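Local coordinates for cellulosome anchoring protein cohesin region (PDB 4DH2) that forms the type I cohesin module of a cellulosome anchoring protein and binds a dockerin module, here captured in their complex, at residues G45-N50 against L92-K97; F49-Y54 against I134-S139. All blocks are in the same frame, centred on the assembly; numbering follows the deposited sequence.

Both contacts start from strand 48-54, which lies between strands 88-94 and 129-142 in the cohesin sheet. Following the chain from its N terminus, residues 45-47 lead into this strand. Contact 1 is the first to close: the chain leaves through strands 60-67 and 78-83 and returns antiparallel along one edge of 48-54 as strand 88-94, whose end and following loop make up 92-97. Contact 2 closes later, after strand 108-117, when residues 134-139 come back along the other edge of 49-54. The segments overlap at F49 and N50, and the 92-97 return falls inside the longer loop closed by contact 2. Together they join three neighbouring strands, part of whose surface meets the dockerin.

Contact 1. Residues G45-N50 against L92-K97; sequences GIQSFN and LFDDDK
The ring of F49 lies over CB of F93, which sits 3.6 Å from the ring centroid as a CH-pi contact, offset toward the CE2 rim. F49 CG is wedged between its own backbone N and carbonyl carbon (chi1 71°); F93 CG is anti to its backbone N. The two ring planes are 17° apart, but the centroids are displaced by 5.5 Å. F38, edge-to-face, and F141 also meet the F49 ring. The backbones pair as antiparallel strands, F49 and F93 forming a hydrogen-bonded pair in which F93 N reaches F49 O at 2.9 Å. F93 O accepts two bonds, from F49 N and from S48 OG, the latter 2.8 Å away in the carbonyl plane. This is the end of a cohesin sheet where strand 48-54 enters through a classic beta bulge against strand 129-142, Q47 and S48 both facing its C142. Q47 bends back at chi2 (73°) and its NE2 splits between D94 OD1 at 2.8 Å, met from above the carboxylate plane, and D95 O at 3.2 Å, both close to the amide plane. A water donates to Q47 OE1 and D95 OD2, and D95 OD2 also takes the N-H of G102. On the face carrying S48, N50 and L92, the dockerin chain packs against the strands; D94 OD2 forms a salt bridge with K25 of that chain.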
ATOM      1  N   GLY A  45      -5.697  14.773   8.035  1.00 23.03           N
ATOM      2  CA  GLY A  45      -4.930  14.264   6.915  1.00 20.87           C
ATOM      3  C   GLY A  45      -4.064  13.041   7.150  1.00 20.08           C
ATOM      4  O   GLY A  45      -3.472  12.861   8.216  1.00 21.46           O
ATOM      5  N   ILE A  46      -3.991  12.209   6.109  1.00 18.45           N
ATOM      6  CA  ILE A  46      -3.073  11.084   6.020  1.00 14.15           C
ATOM      7  C   ILE A  46      -1.714  11.531   5.451  1.00 18.15           C
ATOM      8  O   ILE A  46      -1.630  12.109   4.360  1.00 19.22           O
ATOM      9  CB  ILE A  46      -3.637  10.015   5.081  1.00 13.10           C
ATOM     10  CG1 ILE A  46      -5.040   9.582   5.541  1.00 18.28           C
ATOM     11  CG2 ILE A  46      -2.717   8.779   4.983  1.00 16.76           C
ATOM     12  CD1 ILE A  46      -5.837   8.875   4.458  1.00 19.34           C
ATOM     13  N   GLN A  47      -0.663  11.229   6.196  1.00 15.91           N
ATOM     14  CA  GLN A  47       0.717  11.412   5.755  1.00 18.94           C
ATOM     15  C   GLN A  47       1.206  10.255   4.903  1.00 17.68           C
ATOM     16  O   GLN A  47       1.897  10.441   3.878  1.00 16.45           O
ATOM     17  CB  GLN A  47       1.601  11.548   6.998  1.00 16.51           C
ATOM     18  CG  GLN A  47       3.094  11.378   6.771  1.00 17.60           C
ATOM     19  CD  GLN A  47       3.682  12.580   6.060  1.00 20.54           C
ATOM     20  OE1 GLN A  47       3.470  13.715   6.473  1.00 21.18           O
ATOM     21  NE2 GLN A  47       4.380  12.336   4.968  1.00 17.34           N
ATOM     22  N   SER A  48       0.862   9.037   5.307  1.00 16.33           N
ATOM     23  CA  SER A  48       1.378   7.881   4.607  1.00 14.09           C
ATOM     24  C   SER A  48       0.449   6.681   4.797  1.00 13.41           C
ATOM     25  O   SER A  48      -0.183   6.538   5.854  1.00 15.34           O
ATOM     26  CB  SER A  48       2.750   7.514   5.136  1.00 15.44           C
ATOM     27  OG  SER A  48       3.259   6.336   4.514  1.00 18.36           O
ATOM     28  N   PHE A  49       0.408   5.822   3.791  1.00 16.30           N
ATOM     29  CA  PHE A  49      -0.272   4.542   3.963  1.00 17.60           C
ATOM     30  C   PHE A  49       0.367   3.486   3.130  1.00 16.89           C
ATOM     31  O   PHE A  49       1.017   3.770   2.118  1.00 15.55           O
ATOM     32  CB  PHE A  49      -1.778   4.640   3.671  1.00 16.21           C
ATOM     33  CG  PHE A  49      -2.138   4.829   2.196  1.00 17.96           C
ATOM     34  CD1 PHE A  49      -2.152   3.763   1.313  1.00 18.40           C
ATOM     35  CD2 PHE A  49      -2.488   6.081   1.726  1.00 17.58           C
ATOM     36  CE1 PHE A  49      -2.520   3.953  -0.001  1.00 19.11           C
ATOM     37  CE2 PHE A  49      -2.843   6.280   0.427  1.00 14.30           C
ATOM     38  CZ  PHE A  49      -2.858   5.212  -0.451  1.00 16.56           C
ATOM     39  N   ASN A  50       0.190   2.243   3.567  1.00 14.60           N
ATOM     40  CA  ASN A  50       0.744   1.083   2.893  1.00 16.12           C
ATOM     41  C   ASN A  50      -0.356   0.043   3.039  1.00 15.68           C
ATOM     42  O   ASN A  50      -0.793  -0.256   4.171  1.00 16.18           O
ATOM     43  CB  ASN A  50       2.042   0.750   3.620  1.00 15.04           C
ATOM     44  CG  ASN A  50       2.830  -0.433   3.062  1.00 17.47           C
ATOM     45  OD1 ASN A  50       3.538  -1.060   3.841  1.00 19.55           O
ATOM     46  ND2 ASN A  50       2.763  -0.719   1.758  1.00 17.21           N
ATOM     47  N   LEU A  92       1.949   2.092  -1.787  1.00 17.16           N
ATOM     48  CA  LEU A  92       2.632   2.921  -0.815  1.00 17.26           C
ATOM     49  C   LEU A  92       2.440   4.388  -1.177  1.00 22.63           C
ATOM     50  O   LEU A  92       2.769   4.837  -2.301  1.00 19.58           O
ATOM     51  CB  LEU A  92       4.105   2.572  -0.787  1.00 21.39           C
ATOM     52  CG  LEU A  92       4.899   3.398   0.232  1.00 21.14           C
ATOM     53  CD1 LEU A  92       4.517   3.029   1.676  1.00 19.50           C
ATOM     54  CD2 LEU A  92       6.374   3.163  -0.014  1.00 28.00           C
ATOM     55  N   PHE A  93       1.936   5.146  -0.212  1.00 16.52           N
ATOM     56  CA  PHE A  93       1.789   6.583  -0.356  1.00 18.39           C
ATOM     57  C   PHE A  93       2.512   7.285   0.760  1.00 19.60           C
ATOM     58  O   PHE A  93       2.454   6.844   1.904  1.00 19.11           O
ATOM     59  CB  PHE A  93       0.313   6.966  -0.284  1.00 15.66           C
ATOM     60  CG  PHE A  93       0.100   8.436  -0.153  1.00 18.86           C
ATOM     61  CD1 PHE A  93       0.067   9.245  -1.272  1.00 21.27           C
ATOM     62  CD2 PHE A  93      -0.012   9.016   1.091  1.00 15.75           C
ATOM     63  CE1 PHE A  93      -0.080  10.627  -1.150  1.00 20.03           C
ATOM     64  CE2 PHE A  93      -0.150  10.397   1.235  1.00 22.08           C
ATOM     65  CZ  PHE A  93      -0.183  11.212   0.098  1.00 19.50           C
ATOM     66  N   ASP A  94       3.202   8.381   0.433  1.00 17.26           N
ATOM     67  CA  ASP A  94       3.782   9.237   1.433  1.00 13.14           C
ATOM     68  C   ASP A  94       3.840  10.650   0.848  1.00 16.99           C
ATOM     69  O   ASP A  94       4.264  10.833  -0.285  1.00 17.15           O
ATOM     70  CB  ASP A  94       5.200   8.788   1.771  1.00 16.23           C
ATOM     71  CG  ASP A  94       5.917   9.737   2.696  1.00 17.59           C
ATOM     72  OD1 ASP A  94       5.393   9.987   3.803  1.00 20.16           O
ATOM     73  OD2 ASP A  94       7.020  10.261   2.326  1.00 21.25           O
ATOM     74  N   ASP A  95       3.399  11.634   1.621  1.00 17.70           N
ATOM     75  CA  ASP A  95       3.623  13.044   1.289  1.00 15.91           C
ATOM     76  C   ASP A  95       5.114  13.374   1.400  1.00 17.15           C
ATOM     77  O   ASP A  95       5.623  13.763   2.438  1.00 16.97           O
ATOM     78  CB  ASP A  95       2.751  13.909   2.166  1.00 14.60           C
ATOM     79  CG  ASP A  95       2.931  15.390   1.876  1.00 31.00           C
ATOM     80  OD1 ASP A  95       3.350  15.687   0.750  1.00 33.27           O
ATOM     81  OD2 ASP A  95       2.638  16.221   2.763  1.00 22.67           O
ATOM     82  N   ASP A  96       5.793  13.206   0.270  1.00 19.33           N
ATOM     83  CA  ASP A  96       7.240  13.072   0.192  1.00 19.86           C
ATOM     84  C   ASP A  96       8.047  14.231   0.761  1.00 20.35           C
ATOM     85  O   ASP A  96       9.124  14.021   1.294  1.00 24.42           O
ATOM     86  CB  ASP A  96       7.584  12.864  -1.280  1.00 19.73           C
ATOM     87  CG  ASP A  96       9.046  12.563  -1.521  1.00 29.59           C
ATOM     88  OD1 ASP A  96       9.595  11.591  -0.944  1.00 25.96           O
ATOM     89  OD2 ASP A  96       9.653  13.332  -2.301  1.00 35.74           O
ATOM     90  N   LYS A  97       7.513  15.436   0.670  1.00 22.76           N
ATOM     91  CA  LYS A  97       8.258  16.617   1.102  1.00 26.79           C
ATOM     92  C   LYS A  97       8.151  16.897   2.591  1.00 23.40           C
ATOM     93  O   LYS A  97       8.919  17.718   3.135  1.00 22.47           O
ATOM     94  CB  LYS A  97       7.815  17.826   0.303  1.00 33.71           C
ATOM     95  CG  LYS A  97       8.146  17.678  -1.163  1.00 36.86           C
ATOM     96  CD  LYS A  97       7.556  18.801  -1.994  1.00 49.44           C
ATOM     97  CE  LYS A  97       7.961  18.653  -3.451  1.00 55.53           C
ATOM     98  NZ  LYS A  97       9.439  18.503  -3.585  1.00 62.26           N
TER
HETATM   99  O   HOH W   1       3.944  15.965   5.020  1.00 19.79           O

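Contact 2. Residues F49-Y54 against I134-S139; sequences FNLSLY and ITFGES
E138 reaches across to S52 with a side chain that bends at chi2 toward strand 49-54. The two strands are antiparallel neighbours in the cohesin jelly-roll beta-sandwich, their axes at 147°, and a beta bulge shifts their register by one residue between the L51-S139 and L53-F136 pairs. From CB the E138 chain leads to CG, which stands between the backbone N and carbonyl carbon (chi1 61°) and comes within 3.9 Å of S52 OG. CD, beyond the bend at chi2, lies 3.7 Å from the same hydroxyl. At the tip, OE1 is 2.8 Å from S52 OG, which is also hydrogen-bonded to OE2 of E88 on strand 88-94. The other oxygen, E138 OE2, approaches N50 O, acceptor beside acceptor, with no bond between them. Two carboxylates around a single hydroxyl would concentrate negative charge, and one of them may carry a proton.

Around the bulge, S52 N bonds to E138 O, while G137 N bonds to S52 O. Beyond it, Y54 and T135 form a hydrogen-bonded pair closed by bonds in both directions.

L51, L53, F136 and S139 share one face, which turns inward: L51 CD1 touches F136 CD1 at 3.8 Å and S139 CB at 3.7 Å, and V19 of strand 15-27 packs against both L51 and F136. The opposite face carries Y54 and T135. There the Y54 side chain crosses T135 obliquely, with F136 C at the ring edge in the ring plane and CE2 3.7 Å from G137 CA, while T135 OG1 lies 3.2 Å from Y54 CB.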
ATOM      1  N   PHE A  49       0.408   5.822   3.791  1.00 16.30           N
ATOM      2  CA  PHE A  49      -0.272   4.542   3.963  1.00 17.60           C
ATOM      3  C   PHE A  49       0.367   3.486   3.130  1.00 16.89           C
ATOM      4  O   PHE A  49       1.017   3.770   2.118  1.00 15.55           O
ATOM      5  CB  PHE A  49      -1.778   4.640   3.671  1.00 16.21           C
ATOM      6  CG  PHE A  49      -2.138   4.829   2.196  1.00 17.96           C
ATOM      7  CD1 PHE A  49      -2.152   3.763   1.313  1.00 18.40           C
ATOM      8  CD2 PHE A  49      -2.488   6.081   1.726  1.00 17.58           C
ATOM      9  CE1 PHE A  49      -2.520   3.953  -0.001  1.00 19.11           C
ATOM     10  CE2 PHE A  49      -2.843   6.280   0.427  1.00 14.30           C
ATOM     11  CZ  PHE A  49      -2.858   5.212  -0.451  1.00 16.56           C
ATOM     12  N   ASN A  50       0.190   2.243   3.567  1.00 14.60           N
ATOM     13  CA  ASN A  50       0.744   1.083   2.893  1.00 16.12           C
ATOM     14  C   ASN A  50      -0.356   0.043   3.039  1.00 15.68           C
ATOM     15  O   ASN A  50      -0.793  -0.256   4.171  1.00 16.18           O
ATOM     16  CB  ASN A  50       2.042   0.750   3.620  1.00 15.04           C
ATOM     17  CG  ASN A  50       2.830  -0.433   3.062  1.00 17.47           C
ATOM     18  OD1 ASN A  50       3.538  -1.060   3.841  1.00 19.55           O
ATOM     19  ND2 ASN A  50       2.763  -0.719   1.758  1.00 17.21           N
ATOM     20  N   LEU A  51      -0.828  -0.464   1.897  1.00 17.83           N
ATOM     21  CA  LEU A  51      -2.029  -1.304   1.846  1.00 20.84           C
ATOM     22  C   LEU A  51      -1.786  -2.400   0.801  1.00 17.93           C
ATOM     23  O   LEU A  51      -1.204  -2.100  -0.252  1.00 19.17           O
ATOM     24  CB  LEU A  51      -3.209  -0.406   1.422  1.00 25.16           C
ATOM     25  CG  LEU A  51      -4.590  -0.986   1.175  1.00 33.23           C
ATOM     26  CD1 LEU A  51      -5.024  -1.720   2.386  1.00 42.11           C
ATOM     27  CD2 LEU A  51      -5.512   0.170   0.916  1.00 42.52           C
ATOM     28  N   SER A  52      -2.209  -3.637   1.087  1.00 20.12           N
ATOM     29  CA  SER A  52      -2.150  -4.758   0.118  1.00 21.32           C
ATOM     30  C   SER A  52      -3.550  -5.254  -0.203  1.00 14.76           C
ATOM     31  O   SER A  52      -4.424  -5.351   0.709  1.00 17.30           O
ATOM     32  CB  SER A  52      -1.403  -5.971   0.723  1.00 23.39           C
ATOM     33  OG  SER A  52      -0.032  -5.685   0.885  1.00 41.91           O
ATOM     34  N   LEU A  53      -3.731  -5.633  -1.463  1.00 20.65           N
ATOM     35  CA  LEU A  53      -4.932  -6.330  -1.926  1.00 19.25           C
ATOM     36  C   LEU A  53      -4.530  -7.626  -2.580  1.00 22.67           C
ATOM     37  O   LEU A  53      -3.439  -7.730  -3.156  1.00 20.61           O
ATOM     38  CB  LEU A  53      -5.628  -5.490  -3.003  1.00 19.33           C
ATOM     39  CG  LEU A  53      -6.203  -4.135  -2.654  1.00 41.36           C
ATOM     40  CD1 LEU A  53      -6.862  -3.568  -3.907  1.00 44.41           C
ATOM     41  CD2 LEU A  53      -7.193  -4.243  -1.537  1.00 45.84           C
ATOM     42  N   TYR A  54      -5.425  -8.613  -2.545  1.00 21.86           N
ATOM     43  CA  TYR A  54      -5.187  -9.851  -3.254  1.00 20.12           C
ATOM     44  C   TYR A  54      -6.320 -10.072  -4.232  1.00 17.43           C
ATOM     45  O   TYR A  54      -7.453  -9.664  -3.969  1.00 20.30           O
ATOM     46  CB  TYR A  54      -5.193 -11.011  -2.303  1.00 22.90           C
ATOM     47  CG  TYR A  54      -4.056 -10.975  -1.340  1.00 23.65           C
ATOM     48  CD1 TYR A  54      -2.824 -11.486  -1.692  1.00 27.18           C
ATOM     49  CD2 TYR A  54      -4.210 -10.386  -0.096  1.00 27.64           C
ATOM     50  CE1 TYR A  54      -1.768 -11.462  -0.808  1.00 34.88           C
ATOM     51  CE2 TYR A  54      -3.164 -10.367   0.800  1.00 32.81           C
ATOM     52  CZ  TYR A  54      -1.947 -10.901   0.426  1.00 27.93           C
ATOM     53  OH  TYR A  54      -0.889 -10.880   1.311  1.00 40.36           O
ATOM     54  N   ILE A 134     -12.002  -9.693  -4.019  1.00 19.99           N
ATOM     55  CA  ILE A 134     -10.785  -8.922  -3.898  1.00 19.00           C
ATOM     56  C   ILE A 134     -10.623  -8.681  -2.402  1.00 23.35           C
ATOM     57  O   ILE A 134     -11.491  -8.073  -1.770  1.00 23.46           O
ATOM     58  CB  ILE A 134     -10.891  -7.629  -4.679  1.00 21.67           C
ATOM     59  CG1 ILE A 134     -10.851  -7.948  -6.184  1.00 25.86           C
ATOM     60  CG2 ILE A 134      -9.714  -6.693  -4.336  1.00 26.82           C
ATOM     61  CD1 ILE A 134     -11.293  -6.836  -7.017  1.00 32.44           C
ATOM     62  N   THR A 135      -9.528  -9.188  -1.841  1.00 21.78           N
ATOM     63  CA  THR A 135      -9.363  -9.185  -0.403  1.00 20.28           C
ATOM     64  C   THR A 135      -8.219  -8.276  -0.001  1.00 26.41           C
ATOM     65  O   THR A 135      -7.520  -7.728  -0.849  1.00 21.37           O
ATOM     66  CB  THR A 135      -9.058 -10.562   0.126  1.00 19.69           C
ATOM     67  OG1 THR A 135      -7.851 -11.044  -0.458  1.00 25.34           O
ATOM     68  CG2 THR A 135     -10.176 -11.529  -0.251  1.00 24.32           C
ATOM     69  N   PHE A 136      -8.015  -8.142   1.300  1.00 24.76           N
ATOM     70  CA  PHE A 136      -6.948  -7.277   1.795  1.00 27.43           C
ATOM     71  C   PHE A 136      -5.929  -8.027   2.565  1.00 32.99           C
ATOM     72  O   PHE A 136      -6.238  -9.034   3.192  1.00 30.18           O
ATOM     73  CB  PHE A 136      -7.509  -6.270   2.757  1.00 27.38           C
ATOM     74  CG  PHE A 136      -8.333  -5.258   2.123  1.00 25.63           C
ATOM     75  CD1 PHE A 136      -7.761  -4.189   1.486  1.00 25.08           C
ATOM     76  CD2 PHE A 136      -9.708  -5.357   2.150  1.00 31.19           C
ATOM     77  CE1 PHE A 136      -8.528  -3.248   0.880  1.00 31.09           C
ATOM     78  CE2 PHE A 136     -10.469  -4.410   1.533  1.00 25.46           C
ATOM     79  CZ  PHE A 136      -9.896  -3.362   0.916  1.00 28.58           C
ATOM     80  N   GLY A 137      -4.716  -7.495   2.565  1.00 28.72           N
ATOM     81  CA  GLY A 137      -3.718  -7.906   3.523  1.00 39.50           C
ATOM     82  C   GLY A 137      -3.480  -6.831   4.576  1.00 27.50           C
ATOM     83  O   GLY A 137      -4.391  -6.145   5.080  1.00 30.60           O
ATOM     84  N   GLU A 138      -2.219  -6.677   4.879  1.00 30.34           N
ATOM     85  CA  GLU A 138      -1.772  -5.613   5.777  1.00 37.55           C
ATOM     86  C   GLU A 138      -2.188  -4.208   5.287  1.00 23.53           C
ATOM     87  O   GLU A 138      -2.309  -3.912   4.103  1.00 23.12           O
ATOM     88  CB  GLU A 138      -0.253  -5.684   5.980  1.00 57.13           C
ATOM     89  CG  GLU A 138       0.565  -5.511   4.707  1.00 71.52           C
ATOM     90  CD  GLU A 138       0.560  -4.082   4.205  1.00 73.15           C
ATOM     91  OE1 GLU A 138       0.537  -3.901   2.967  1.00 63.81           O
ATOM     92  OE2 GLU A 138       0.584  -3.148   5.047  1.00 72.22           O
ATOM     93  N   SER A 139      -2.443  -3.357   6.256  1.00 19.43           N
ATOM     94  CA  SER A 139      -2.932  -2.042   6.022  1.00 17.68           C
ATOM     95  C   SER A 139      -2.406  -1.213   7.177  1.00 18.12           C
ATOM     96  O   SER A 139      -2.682  -1.508   8.340  1.00 20.43           O
ATOM     97  CB  SER A 139      -4.456  -2.058   6.050  1.00 23.24           C
ATOM     98  OG  SER A 139      -4.991  -0.769   6.138  1.00 43.53           O
TER